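PDB 3H4X: phosphatidylinositol-specific phospholipase C1 from Streptomyces antibioticus, which belongs to the calcium-dependent phosphoinositide phospholipase C family and is built as a closed barrel of parallel strands surrounded by helices. Local coordinates for residues A56-L61 with L125-M130; G106-M111 with A147-K152; K188-L193 with T230-V235; L193-V198 with W208-Y213; F256-G261 with H280-M285. All coordinates share one frame; numbering follows the deposited sequence. Where two conformers were deposited one is given.

Interaction 1 of 5, residues A56-L61 with L125-M130. With EOH (ethanol), chain T.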
# COMPACT_ATOMS: atom_id res chain seq x y z
N ALA A 56 -7.12 9.63 -5.44
CA ALA A 56 -5.95 8.76 -5.58
C ALA A 56 -6.30 7.30 -5.33
O ALA A 56 -7.15 6.99 -4.49
CB ALA A 56 -4.84 9.21 -4.64
N ALA A 57 -5.62 6.41 -6.04
CA ALA A 57 -5.84 4.97 -5.90
C ALA A 57 -5.00 4.36 -4.77
O ALA A 57 -5.28 3.26 -4.29
CB ALA A 57 -5.51 4.28 -7.20
N LEU A 58 -3.94 5.07 -4.39
CA LEU A 58 -3.00 4.59 -3.39
C LEU A 58 -2.63 5.76 -2.49
O LEU A 58 -2.33 6.84 -2.98
CB LEU A 58 -1.76 4.00 -4.08
CG LEU A 58 -0.61 3.47 -3.21
CD1 LEU A 58 0.27 2.54 -4.03
CD2 LEU A 58 0.23 4.58 -2.60
N LEU A 59 -2.71 5.53 -1.19
CA LEU A 59 -2.34 6.53 -0.20
C LEU A 59 -1.31 5.90 0.71
O LEU A 59 -1.54 4.81 1.24
CB LEU A 59 -3.55 6.97 0.62
CG LEU A 59 -4.70 7.60 -0.16
CD1 LEU A 59 -5.89 7.82 0.75
CD2 LEU A 59 -4.28 8.90 -0.83
N GLU A 60 -0.19 6.57 0.91
CA GLU A 60 0.90 5.98 1.68
C GLU A 60 0.97 6.55 3.09
O GLU A 60 0.82 7.76 3.30
CB GLU A 60 2.21 6.17 0.93
CG GLU A 60 3.38 5.44 1.53
CD GLU A 60 4.63 5.64 0.72
OE1 GLU A 60 4.56 6.34 -0.32
OE2 GLU A 60 5.69 5.11 1.11
N LEU A 61 1.21 5.66 4.04
CA LEU A 61 1.29 5.97 5.47
C LEU A 61 2.59 5.43 6.05
O LEU A 61 2.99 4.31 5.73
CB LEU A 61 0.15 5.28 6.22
CG LEU A 61 -1.29 5.62 5.84
CD1 LEU A 61 -2.26 4.82 6.68
CD2 LEU A 61 -1.53 7.10 6.00
N LEU A 125 -5.87 1.50 -2.06
CA LEU A 125 -4.76 0.78 -1.47
C LEU A 125 -4.05 1.69 -0.48
O LEU A 125 -3.60 2.78 -0.84
CB LEU A 125 -3.78 0.33 -2.56
CG LEU A 125 -2.51 -0.38 -2.09
CD1 LEU A 125 -2.84 -1.64 -1.30
CD2 LEU A 125 -1.59 -0.71 -3.27
N LEU A 126 -3.99 1.24 0.77
CA LEU A 126 -3.19 1.91 1.78
C LEU A 126 -1.84 1.25 1.82
O LEU A 126 -1.71 0.09 2.22
CB LEU A 126 -3.83 1.79 3.16
CG LEU A 126 -5.13 2.55 3.39
CD1 LEU A 126 -5.03 3.95 2.82
CD2 LEU A 126 -6.27 1.78 2.76
N LYS A 127 -0.83 1.98 1.37
CA LYS A 127 0.53 1.48 1.41
C LYS A 127 1.13 1.89 2.73
O LYS A 127 1.21 3.08 3.05
CB LYS A 127 1.34 2.06 0.26
CG LYS A 127 2.82 1.74 0.36
CD LYS A 127 3.56 2.29 -0.84
CE LYS A 127 5.05 2.28 -0.59
NZ LYS A 127 5.81 2.68 -1.81
N ILE A 128 1.55 0.90 3.50
CA ILE A 128 2.09 1.14 4.82
C ILE A 128 3.58 0.84 4.82
O ILE A 128 3.99 -0.30 4.57
CB ILE A 128 1.43 0.22 5.85
CG1 ILE A 128 -0.10 0.29 5.74
CG2 ILE A 128 1.97 0.49 7.25
CD1 ILE A 128 -0.67 1.64 6.02
N GLU A 129 4.39 1.86 5.08
CA GLU A 129 5.79 1.62 5.36
C GLU A 129 5.95 1.49 6.87
O GLU A 129 5.66 2.43 7.62
CB GLU A 129 6.68 2.75 4.83
CG GLU A 129 8.16 2.52 5.17
CD GLU A 129 9.09 3.60 4.64
OE1 GLU A 129 8.82 4.16 3.56
OE2 GLU A 129 10.12 3.86 5.30
N MET A 130 6.40 0.32 7.31
CA MET A 130 6.67 0.09 8.72
C MET A 130 8.07 0.63 8.99
O MET A 130 9.06 -0.09 8.84
CB MET A 130 6.58 -1.40 9.04
CG MET A 130 5.22 -2.02 8.76
SD MET A 130 3.88 -1.27 9.69
CE MET A 130 4.70 -1.01 11.26
C1 EOH T . 8.88 3.12 -1.10
C2 EOH T . 10.33 3.49 -0.77
O EOH T . 7.99 4.20 -0.97
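Lys127 and Glu60 run side by side from neighbouring parallel strands, pointing the same way into the barrel. The lysine begins at CB, which rests 4.0 Å from CD2 of Leu58. Its CG is set anti to the backbone N (chi1 171°), and from there the chain stays extended. CG lies beside the Glu60 CG, and CD passes 3.8 Å from CD of Glu60. The lysine CE comes 3.4 Å from OE2 in one of the two Glu60 conformers. At the tip, NZ donates to the oxygen of an ethanol at 2.8 Å and makes a salt bridge with Asp260, while its ion pair with Glu60 OE2 is long at 3.8 Å. Five backbone hydrogen bonds fix this register. Leu59 N and Leu61 N give to Leu125 O and Lys127 O, and the carbonyls of Ala57, Leu59 and Leu61 receive from Leu125 N, Lys127 N and Glu129 N. On the inner face with the charged pair, Leu58 CD1 meets Leu125 CD2 at 3.8 Å. On the outer face Leu61 CD1 meets Ile128 CD1 at 3.6 Å, and CD1 of Leu126 reaches back to CB of Leu59, as suits branched residues turned towards the helical layer. The methylene arm of Lys127 thus rides on carbon while its buried amine has Asp260 as the protein's own partner; the ethanol is probably a crystallisation molecule, and the Glu60 ion pair is tentative.

Interaction 2 of 5, residues G106-M111 with A147-K152. With EOH (ethanol), chain K.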
# COMPACT_ATOMS: atom_id res chain seq x y z
N GLY A 106 -6.51 6.05 14.81
CA GLY A 106 -7.24 7.25 14.40
C GLY A 106 -7.40 7.34 12.90
O GLY A 106 -8.47 7.71 12.40
N CYS A 107 -6.34 7.01 12.17
CA CYS A 107 -6.41 6.96 10.72
C CYS A 107 -7.47 5.97 10.25
O CYS A 107 -8.29 6.27 9.38
CB CYS A 107 -5.04 6.57 10.15
SG CYS A 107 -5.00 6.45 8.37
N LEU A 108 -7.44 4.77 10.83
CA LEU A 108 -8.40 3.74 10.49
C LEU A 108 -9.83 4.17 10.79
O LEU A 108 -10.76 3.85 10.05
CB LEU A 108 -8.06 2.44 11.21
CG LEU A 108 -6.76 1.75 10.77
CD1 LEU A 108 -6.39 0.68 11.78
CD2 LEU A 108 -6.90 1.17 9.37
N SER A 109 -10.01 4.90 11.89
CA SER A 109 -11.32 5.45 12.20
C SER A 109 -11.78 6.43 11.12
O SER A 109 -12.94 6.40 10.70
CB SER A 109 -11.31 6.13 13.57
OG SER A 109 -11.14 5.19 14.61
N ASP A 110 -10.88 7.30 10.67
CA ASP A 110 -11.23 8.23 9.59
C ASP A 110 -11.64 7.45 8.35
O ASP A 110 -12.62 7.80 7.68
CB ASP A 110 -10.04 9.14 9.24
CG ASP A 110 -9.77 10.20 10.29
OD1 ASP A 110 -10.44 10.20 11.34
OD2 ASP A 110 -8.87 11.04 10.05
N MET A 111 -10.88 6.41 8.04
CA MET A 111 -11.18 5.57 6.88
C MET A 111 -12.56 4.93 6.98
O MET A 111 -13.32 4.90 6.01
CB MET A 111 -10.12 4.48 6.71
CG MET A 111 -8.76 5.01 6.28
SD MET A 111 -7.49 3.74 6.26
CE MET A 111 -8.11 2.62 5.01
N ALA A 147 -5.51 -7.62 13.79
CA ALA A 147 -6.64 -7.51 14.72
C ALA A 147 -7.21 -6.10 14.75
O ALA A 147 -8.43 -5.91 14.81
CB ALA A 147 -6.24 -7.97 16.11
N LEU A 148 -6.33 -5.10 14.72
CA LEU A 148 -6.75 -3.71 14.74
C LEU A 148 -7.50 -3.36 13.46
O LEU A 148 -8.55 -2.71 13.51
CB LEU A 148 -5.54 -2.79 14.91
CG LEU A 148 -5.83 -1.29 14.82
CD1 LEU A 148 -6.84 -0.84 15.87
CD2 LEU A 148 -4.54 -0.51 14.95
N ILE A 149 -6.97 -3.78 12.32
CA ILE A 149 -7.64 -3.50 11.06
C ILE A 149 -9.00 -4.20 10.99
O ILE A 149 -9.98 -3.60 10.54
CB ILE A 149 -6.74 -3.86 9.86
CG1 ILE A 149 -5.58 -2.86 9.78
CG2 ILE A 149 -7.54 -3.86 8.56
CD1 ILE A 149 -4.52 -3.21 8.76
N ARG A 150 -9.07 -5.45 11.45
CA ARG A 150 -10.36 -6.15 11.49
C ARG A 150 -11.36 -5.39 12.36
O ARG A 150 -12.52 -5.23 11.98
CB ARG A 150 -10.21 -7.58 12.04
CG ARG A 150 -9.52 -8.56 11.10
CD ARG A 150 -9.79 -10.02 11.47
NE ARG A 150 -9.54 -10.31 12.88
CZ ARG A 150 -8.34 -10.61 13.39
NH1 ARG A 150 -7.27 -10.67 12.60
NH2 ARG A 150 -8.22 -10.85 14.69
N GLN A 151 -10.90 -4.91 13.51
CA GLN A 151 -11.78 -4.20 14.43
C GLN A 151 -12.32 -2.91 13.82
O GLN A 151 -13.50 -2.60 13.95
CB GLN A 151 -11.02 -3.89 15.73
CG GLN A 151 -11.88 -3.26 16.83
CD GLN A 151 -11.82 -1.75 16.84
OE1 GLN A 151 -10.76 -1.15 16.67
NE2 GLN A 151 -12.97 -1.12 17.07
N LYS A 152 -11.45 -2.17 13.14
CA LYS A 152 -11.83 -0.86 12.61
C LYS A 152 -12.61 -0.93 11.30
O LYS A 152 -13.54 -0.15 11.08
CB LYS A 152 -10.60 0.01 12.41
CG LYS A 152 -9.93 0.43 13.71
CD LYS A 152 -10.74 1.48 14.45
CE LYS A 152 -9.96 2.01 15.65
NZ LYS A 152 -10.68 3.11 16.33
C1 EOH K . -9.30 5.62 17.12
C2 EOH K . -10.64 6.35 17.12
O EOH K . -9.27 4.58 18.07
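Leu108 and Lys152 press their first carbons together, CB to CB at 3.7 Å, because both CB atoms point across the gap between two outer helices. The helix segments are 9.9 Å apart at closest approach and inclined by 31°. CB and CG of the lysine both lie on the leucine CB, and only after CG do the chains part. The leucine carries CD1 to Leu148, crossing that side chain at a slant with CD1 3.7 Å from Leu148 CG; Ile149 CG1 is 4.1 Å from the same methyl. Lysine bends at chi2 (-73°), turning its chain across to Ser109. There NZ is modelled with bonds to Ser109 OG and to an ethanol oxygen, both uncertain because ethanol and serine oxygen are too close. A long lysine suits this edge, giving carbon to the seam and its amine to polar oxygens at the rim. Inward, Leu108 and Ile149 both rest on Phe191 of strand 189-195, so helices 104-117 and 142-153 cover the barrel wall side by side.

Interaction 3 of 5, residues K188-L193 with T230-V235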
# COMPACT_ATOMS: atom_id res chain seq x y z
N LYS A 188 -14.01 -1.19 -1.17
CA LYS A 188 -12.96 -1.96 -0.50
C LYS A 188 -11.69 -1.17 -0.26
O LYS A 188 -11.31 -0.29 -1.04
CB LYS A 188 -12.61 -3.22 -1.29
CG LYS A 188 -13.77 -4.19 -1.46
CD LYS A 188 -14.19 -4.83 -0.15
CE LYS A 188 -15.42 -5.71 -0.35
NZ LYS A 188 -15.82 -6.42 0.89
N PHE A 189 -11.02 -1.52 0.84
CA PHE A 189 -9.66 -1.09 1.10
C PHE A 189 -8.75 -2.30 0.99
O PHE A 189 -9.12 -3.41 1.39
CB PHE A 189 -9.52 -0.53 2.51
CG PHE A 189 -10.28 0.74 2.75
CD1 PHE A 189 -9.90 1.92 2.13
CD2 PHE A 189 -11.36 0.76 3.61
CE1 PHE A 189 -10.61 3.09 2.35
CE2 PHE A 189 -12.06 1.93 3.84
CZ PHE A 189 -11.69 3.09 3.21
N LEU A 190 -7.55 -2.07 0.48
CA LEU A 190 -6.50 -3.07 0.50
C LEU A 190 -5.31 -2.45 1.21
O LEU A 190 -5.18 -1.23 1.27
CB LEU A 190 -6.13 -3.49 -0.92
CG LEU A 190 -7.26 -4.16 -1.73
CD1 LEU A 190 -8.13 -3.12 -2.43
CD2 LEU A 190 -6.71 -5.14 -2.74
N PHE A 191 -4.44 -3.30 1.74
CA PHE A 191 -3.24 -2.84 2.43
C PHE A 191 -2.01 -3.50 1.84
O PHE A 191 -2.01 -4.70 1.57
CB PHE A 191 -3.32 -3.15 3.92
CG PHE A 191 -4.32 -2.33 4.67
CD1 PHE A 191 -3.94 -1.17 5.32
CD2 PHE A 191 -5.65 -2.70 4.71
CE1 PHE A 191 -4.85 -0.40 6.00
CE2 PHE A 191 -6.58 -1.93 5.38
CZ PHE A 191 -6.17 -0.78 6.03
N GLU A 192 -0.96 -2.70 1.65
CA GLU A 192 0.36 -3.17 1.23
C GLU A 192 1.34 -2.83 2.35
O GLU A 192 1.28 -1.74 2.91
CB GLU A 192 0.79 -2.44 -0.05
CG GLU A 192 2.25 -2.69 -0.44
CD GLU A 192 2.81 -1.65 -1.41
OE1 GLU A 192 2.09 -0.71 -1.81
OE2 GLU A 192 4.01 -1.78 -1.76
N LEU A 193 2.24 -3.76 2.67
CA LEU A 193 3.29 -3.49 3.65
C LEU A 193 4.66 -3.51 3.00
O LEU A 193 4.98 -4.43 2.25
CB LEU A 193 3.28 -4.57 4.74
CG LEU A 193 2.19 -4.47 5.81
CD1 LEU A 193 1.98 -5.80 6.52
CD2 LEU A 193 2.54 -3.38 6.81
N THR A 230 -4.95 -9.30 6.82
CA THR A 230 -5.49 -8.04 6.32
C THR A 230 -4.64 -7.33 5.28
O THR A 230 -5.11 -6.36 4.68
CB THR A 230 -5.76 -7.03 7.46
OG1 THR A 230 -4.52 -6.64 8.06
CG2 THR A 230 -6.69 -7.62 8.52
N ALA A 231 -3.40 -7.77 5.07
CA ALA A 231 -2.47 -7.01 4.24
C ALA A 231 -1.62 -7.89 3.34
O ALA A 231 -1.37 -9.06 3.65
CB ALA A 231 -1.57 -6.15 5.12
N PHE A 232 -1.16 -7.31 2.24
CA PHE A 232 -0.25 -7.97 1.32
C PHE A 232 1.17 -7.45 1.51
O PHE A 232 1.43 -6.26 1.31
CB PHE A 232 -0.69 -7.68 -0.11
CG PHE A 232 -2.01 -8.30 -0.47
CD1 PHE A 232 -2.06 -9.56 -1.04
CD2 PHE A 232 -3.20 -7.63 -0.24
CE1 PHE A 232 -3.26 -10.14 -1.38
CE2 PHE A 232 -4.41 -8.21 -0.58
CZ PHE A 232 -4.44 -9.47 -1.14
N PRO A 233 2.09 -8.32 1.92
CA PRO A 233 3.48 -7.88 2.02
C PRO A 233 4.05 -7.73 0.61
O PRO A 233 3.78 -8.56 -0.26
CB PRO A 233 4.16 -9.02 2.76
CG PRO A 233 3.36 -10.22 2.40
CD PRO A 233 1.94 -9.74 2.28
N ALA A 234 4.84 -6.68 0.40
CA ALA A 234 5.45 -6.43 -0.89
C ALA A 234 6.95 -6.66 -0.84
O ALA A 234 7.58 -6.51 0.21
CB ALA A 234 5.16 -5.00 -1.33
N VAL A 235 7.52 -7.02 -1.98
CA VAL A 235 8.97 -7.08 -2.14
C VAL A 235 9.44 -5.70 -2.57
O VAL A 235 9.14 -5.23 -3.67
CB VAL A 235 9.40 -8.14 -3.16
CG1 VAL A 235 10.91 -8.31 -3.12
CG2 VAL A 235 8.69 -9.45 -2.88
O HOH W 1 -5.31 -5.97 1.99
O HOH W 2 6.89 -6.37 2.91
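Phe191 and Phe232 start the pairing: Phe232 N gives a nearly straight hydrogen bond of 2.8 Å to Phe191 O, an oxygen that also lies at the edge of the Phe232 ring, in its plane. Leu193 N then gives to Phe232 O at 3.0 Å, and Ala234 N to Leu193 O at 2.9 Å, the pattern of parallel strands. Before the first direct bond, water takes over, one molecule accepting from Phe191 N and donating to Thr230 O. A second supplements the direct pairing by donating to the carbonyl oxygens of both Leu193 and Ala234. These strands are the two ends of a beta-alpha-beta unit of the barrel, joined through helix 209-222. Among apolar contacts, Ala231 CB sits between Phe191 CB, 3.7 Å away, and Leu193 CD1, at 3.8 Å, its small size allowing both larger neighbours to close in on the helix-facing side. On the barrel interior, the extended Glu192 brings OE2 to 3.4 Å from Ala234 CB, and this carboxylate lies close to that of Asp260, with the aliphatic part of Lys127 packed against the glutamate.

Interaction 4 of 5, residues L193-V198 with W208-Y213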
# COMPACT_ATOMS: atom_id res chain seq x y z
N LEU A 193 2.24 -3.76 2.67
CA LEU A 193 3.29 -3.49 3.65
C LEU A 193 4.66 -3.51 3.00
O LEU A 193 4.98 -4.43 2.25
CB LEU A 193 3.28 -4.57 4.74
CG LEU A 193 2.19 -4.47 5.81
CD1 LEU A 193 1.98 -5.80 6.52
CD2 LEU A 193 2.54 -3.38 6.81
N ILE A 194 5.49 -2.50 3.29
CA ILE A 194 6.91 -2.56 2.96
C ILE A 194 7.76 -2.31 4.19
O ILE A 194 7.30 -1.66 5.14
CB ILE A 194 7.34 -1.57 1.84
CG1 ILE A 194 7.08 -0.11 2.26
CG2 ILE A 194 6.67 -1.91 0.52
CD1 ILE A 194 7.88 0.89 1.44
N PRO A 195 8.99 -2.83 4.19
CA PRO A 195 9.92 -2.53 5.27
C PRO A 195 10.31 -1.06 5.24
O PRO A 195 10.21 -0.40 4.20
CB PRO A 195 11.15 -3.40 4.95
CG PRO A 195 10.67 -4.42 3.97
CD PRO A 195 9.58 -3.74 3.20
N GLY A 196 10.76 -0.55 6.38
CA GLY A 196 11.01 0.87 6.53
C GLY A 196 12.47 1.26 6.51
O GLY A 196 13.36 0.42 6.63
N THR A 197 12.71 2.56 6.36
CA THR A 197 14.08 3.07 6.28
C THR A 197 14.88 2.85 7.56
O THR A 197 16.10 2.68 7.50
CB THR A 197 14.09 4.57 5.93
OG1 THR A 197 13.32 5.30 6.90
CG2 THR A 197 13.50 4.80 4.55
N VAL A 198 14.21 2.86 8.70
CA VAL A 198 14.91 2.68 9.97
C VAL A 198 15.36 1.23 10.19
O VAL A 198 16.46 0.99 10.68
CB VAL A 198 14.06 3.15 11.17
CG1 VAL A 198 14.84 2.98 12.47
CG2 VAL A 198 13.65 4.59 10.97
N TRP A 208 13.03 -8.40 9.06
CA TRP A 208 12.38 -7.25 8.47
C TRP A 208 10.89 -7.51 8.28
O TRP A 208 10.43 -8.66 8.27
CB TRP A 208 13.01 -6.89 7.13
CG TRP A 208 14.35 -6.24 7.22
CD1 TRP A 208 15.13 -6.08 8.34
CD2 TRP A 208 15.09 -5.67 6.14
NE1 TRP A 208 16.30 -5.44 8.02
CE2 TRP A 208 16.30 -5.18 6.67
CE3 TRP A 208 14.85 -5.54 4.77
CZ2 TRP A 208 17.27 -4.56 5.87
CZ3 TRP A 208 15.80 -4.92 3.99
CH2 TRP A 208 17.00 -4.44 4.54
N THR A 209 10.15 -6.41 8.11
CA THR A 209 8.72 -6.42 7.90
C THR A 209 8.26 -7.45 6.88
O THR A 209 7.25 -8.12 7.08
CB THR A 209 8.28 -5.03 7.42
OG1 THR A 209 8.56 -4.07 8.45
CG2 THR A 209 6.79 -5.00 7.09
N ASP A 210 9.00 -7.56 5.78
CA ASP A 210 8.58 -8.43 4.68
C ASP A 210 8.59 -9.91 5.06
O ASP A 210 7.58 -10.60 4.93
CB ASP A 210 9.33 -8.13 3.37
CG ASP A 210 10.85 -8.17 3.50
OD1 ASP A 210 11.42 -8.34 4.60
OD2 ASP A 210 11.49 -8.00 2.44
N VAL A 211 9.73 -10.38 5.55
CA VAL A 211 9.85 -11.76 5.99
C VAL A 211 8.93 -12.05 7.17
O VAL A 211 8.33 -13.11 7.24
CB VAL A 211 11.32 -12.10 6.35
CG1 VAL A 211 11.41 -13.42 7.12
CG2 VAL A 211 12.18 -12.12 5.10
N GLU A 212 8.81 -11.09 8.08
CA GLU A 212 7.97 -11.30 9.25
C GLU A 212 6.51 -11.45 8.87
O GLU A 212 5.82 -12.36 9.33
CB GLU A 212 8.15 -10.17 10.26
CG GLU A 212 7.46 -10.44 11.57
CD GLU A 212 7.86 -9.48 12.68
OE1 GLU A 212 8.77 -8.66 12.46
OE2 GLU A 212 7.27 -9.57 13.77
N TYR A 213 6.00 -10.56 8.02
CA TYR A 213 4.59 -10.64 7.67
C TYR A 213 4.28 -11.79 6.71
O TYR A 213 3.27 -12.47 6.86
CB TYR A 213 4.05 -9.30 7.15
CG TYR A 213 2.54 -9.26 7.19
CD1 TYR A 213 1.85 -8.84 8.32
CD2 TYR A 213 1.79 -9.68 6.10
CE1 TYR A 213 0.46 -8.82 8.36
CE2 TYR A 213 0.41 -9.67 6.13
CZ TYR A 213 -0.25 -9.24 7.26
OH TYR A 213 -1.62 -9.25 7.26
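Leu193 lays its CD1 over one face of the Tyr213 ring, 3.6 Å from the centroid and 16° off the normal, a CH-pi contact in which the two side chains cross at about a right angle. The flat ring offers the methyl a broad face. Two residues on, Pro195 meets the first turn of the helix, where its compact ring fits: its CA is 3.7 Å from Thr209 CB, and its CG touches the Asp210 carboxylate carbon at 3.8 Å. Pro195 CB reaches loosely towards the exposed Trp208, just before the helix. A second shell sets these groups. Asp210, its CG placed between N and the carbonyl carbon (chi1 54°), accepts Val211 N at OD1 from above the carboxylate plane. Glu212, farther along the turn, lines an acetyl group pocket with Pro142 and His216. The direct contact is carbon packing, with Glu199 bridging Gly196 N and Thr209 OG1, while Asp210 OD2 and Tyr213 OH are hydrogen-bonded to Tyr247 and Asp146.

Interaction 5 of 5, residues F256-G261 with H280-M285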
# COMPACT_ATOMS: atom_id res chain seq x y z
N PHE A 256 4.19 -13.41 -1.52
CA PHE A 256 4.46 -12.10 -2.10
C PHE A 256 3.87 -12.01 -3.51
O PHE A 256 4.35 -12.69 -4.43
CB PHE A 256 5.96 -11.86 -2.19
CG PHE A 256 6.65 -11.70 -0.87
CD1 PHE A 256 6.63 -10.49 -0.20
CD2 PHE A 256 7.36 -12.75 -0.31
CE1 PHE A 256 7.28 -10.33 1.01
CE2 PHE A 256 8.01 -12.60 0.89
CZ PHE A 256 7.97 -11.39 1.56
N VAL A 257 2.85 -11.18 -3.68
CA VAL A 257 2.27 -10.95 -5.00
C VAL A 257 2.22 -9.47 -5.33
O VAL A 257 1.56 -9.05 -6.29
CB VAL A 257 0.87 -11.59 -5.13
CG1 VAL A 257 0.96 -13.10 -4.97
CG2 VAL A 257 -0.10 -11.00 -4.11
N VAL A 258 2.94 -8.68 -4.53
CA VAL A 258 3.04 -7.24 -4.69
C VAL A 258 4.52 -6.87 -4.65
O VAL A 258 5.29 -7.42 -3.86
CB VAL A 258 2.27 -6.49 -3.57
CG1 VAL A 258 2.33 -4.98 -3.78
CG2 VAL A 258 0.83 -6.99 -3.51
N PHE A 259 4.91 -5.94 -5.52
CA PHE A 259 6.29 -5.53 -5.69
C PHE A 259 6.31 -4.02 -5.76
O PHE A 259 5.40 -3.41 -6.32
CB PHE A 259 6.86 -6.15 -6.96
CG PHE A 259 6.83 -7.64 -6.95
CD1 PHE A 259 7.95 -8.36 -6.57
CD2 PHE A 259 5.67 -8.33 -7.26
CE1 PHE A 259 7.91 -9.74 -6.53
CE2 PHE A 259 5.63 -9.71 -7.23
CZ PHE A 259 6.76 -10.42 -6.86
N ASP A 260 7.32 -3.41 -5.16
CA ASP A 260 7.34 -1.97 -4.95
C ASP A 260 8.76 -1.49 -5.16
O ASP A 260 9.68 -1.94 -4.47
CB ASP A 260 6.86 -1.70 -3.53
CG ASP A 260 6.61 -0.24 -3.25
OD1 ASP A 260 7.55 0.56 -3.41
OD2 ASP A 260 5.48 0.11 -2.85
N GLY A 261 8.97 -0.59 -6.12
CA GLY A 261 10.32 -0.16 -6.43
C GLY A 261 10.35 1.13 -7.23
O GLY A 261 9.33 1.62 -7.69
N HIS A 280 -0.02 -11.28 -13.18
CA HIS A 280 -1.05 -10.54 -12.46
C HIS A 280 -0.59 -10.02 -11.10
O HIS A 280 -1.41 -9.76 -10.21
CB HIS A 280 -2.33 -11.37 -12.32
CG HIS A 280 -2.76 -12.02 -13.60
ND1 HIS A 280 -2.94 -11.31 -14.77
CD2 HIS A 280 -3.04 -13.31 -13.89
CE1 HIS A 280 -3.31 -12.14 -15.73
NE2 HIS A 280 -3.38 -13.36 -15.22
N TYR A 281 0.72 -9.85 -10.94
CA TYR A 281 1.25 -9.25 -9.72
C TYR A 281 1.04 -7.75 -9.74
O TYR A 281 1.05 -7.13 -10.80
CB TYR A 281 2.74 -9.53 -9.58
CG TYR A 281 3.13 -11.00 -9.56
CD1 TYR A 281 2.29 -11.97 -9.04
CD2 TYR A 281 4.37 -11.40 -10.04
CE1 TYR A 281 2.66 -13.30 -9.01
CE2 TYR A 281 4.76 -12.72 -10.02
CZ TYR A 281 3.91 -13.67 -9.50
OH TYR A 281 4.32 -14.98 -9.51
N LEU A 282 0.87 -7.15 -8.57
CA LEU A 282 0.78 -5.70 -8.48
C LEU A 282 2.17 -5.10 -8.45
O LEU A 282 3.03 -5.55 -7.69
CB LEU A 282 -0.02 -5.27 -7.25
CG LEU A 282 -1.45 -5.80 -7.17
CD1 LEU A 282 -2.16 -5.24 -5.96
CD2 LEU A 282 -2.23 -5.50 -8.45
N LEU A 283 2.39 -4.09 -9.28
CA LEU A 283 3.69 -3.44 -9.39
C LEU A 283 3.55 -1.96 -9.07
O LEU A 283 2.96 -1.19 -9.83
CB LEU A 283 4.25 -3.64 -10.81
CG LEU A 283 5.66 -3.11 -11.09
CD1 LEU A 283 6.67 -3.69 -10.12
CD2 LEU A 283 6.06 -3.41 -12.52
N ILE A 284 4.07 -1.55 -7.92
CA ILE A 284 4.05 -0.15 -7.50
C ILE A 284 5.36 0.50 -7.90
O ILE A 284 6.43 0.05 -7.49
CB ILE A 284 3.86 0.00 -5.97
CG1 ILE A 284 2.47 -0.44 -5.51
CG2 ILE A 284 4.06 1.45 -5.55
CD1 ILE A 284 2.20 -1.91 -5.63
N MET A 285 5.28 1.56 -8.70
CA MET A 285 6.45 2.31 -9.13
C MET A 285 6.50 3.66 -8.44
O MET A 285 5.63 4.51 -8.65
CB MET A 285 6.47 2.48 -10.65
CG MET A 285 6.51 1.18 -11.42
SD MET A 285 7.09 1.49 -13.10
CE MET A 285 7.03 -0.16 -13.79
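Phe259 and Tyr281, the latter just before its strand, both hold CG anti to the carbonyl carbon (chi1 -60° and -58°), which brings their rings together. The planes meet at 41°, centroids 5.3 Å apart, with Phe259 CE2 closest to Tyr281 CD2 at 3.5 Å. The phenylalanine also presents its edge to Leu282 O, and its ring makes an edge-to-face pair with Tyr276. The tyrosine hydroxyl is bound by Asp171, Arg244 and Arg279. Turned to the barrel interior, Asp260 and Ile284 cross, OD2 coming 3.3 Å from Ile284 CG2, while Val258 CG1 packs 3.6 Å from Ile284 CD1. Four backbone bonds hold the register: Phe259 N to Leu282 O and Gly261 N to Ile284 O one way, Leu282 N to Val257 O and Ile284 N to Phe259 O the other, the last at 2.8 Å. His280, with positive phi, closes the preceding helix in a Schellman motif and turns the chain into its strand. Beta-branched Val258 and Ile284 suit the extended backbone. Ile284 gives Asp260 a hydrocarbon flank but no polar partner; Lys127 of another strand pairs with OD2, which also lies close to the carboxylate of Glu192.

How the interactions relate
From the N terminus, interaction 1 closes first, joining strand 58-64 to strand 124-130. Interaction 2 opens inside that loop, at helix 104-117, and ends beyond it at helix 142-153, so the two cross; Met111 and Cys107 bring helix 104-117 onto the strands of interaction 1. Interaction 3 follows, adding strand 232-236 to strand 189-195, which itself borders strand 124-130. Interaction 4 is nested within it, shares Leu193 and ties in the connecting helix 209-222. Interaction 5 comes last in series, pairing strand 258-262, the neighbour of 232-236, with strand 282-286. Lys127 and Asp260 join interactions 1 and 5 through the barrel interior, whereas interactions 2 and 5 lie on opposite sides of the chain's centre.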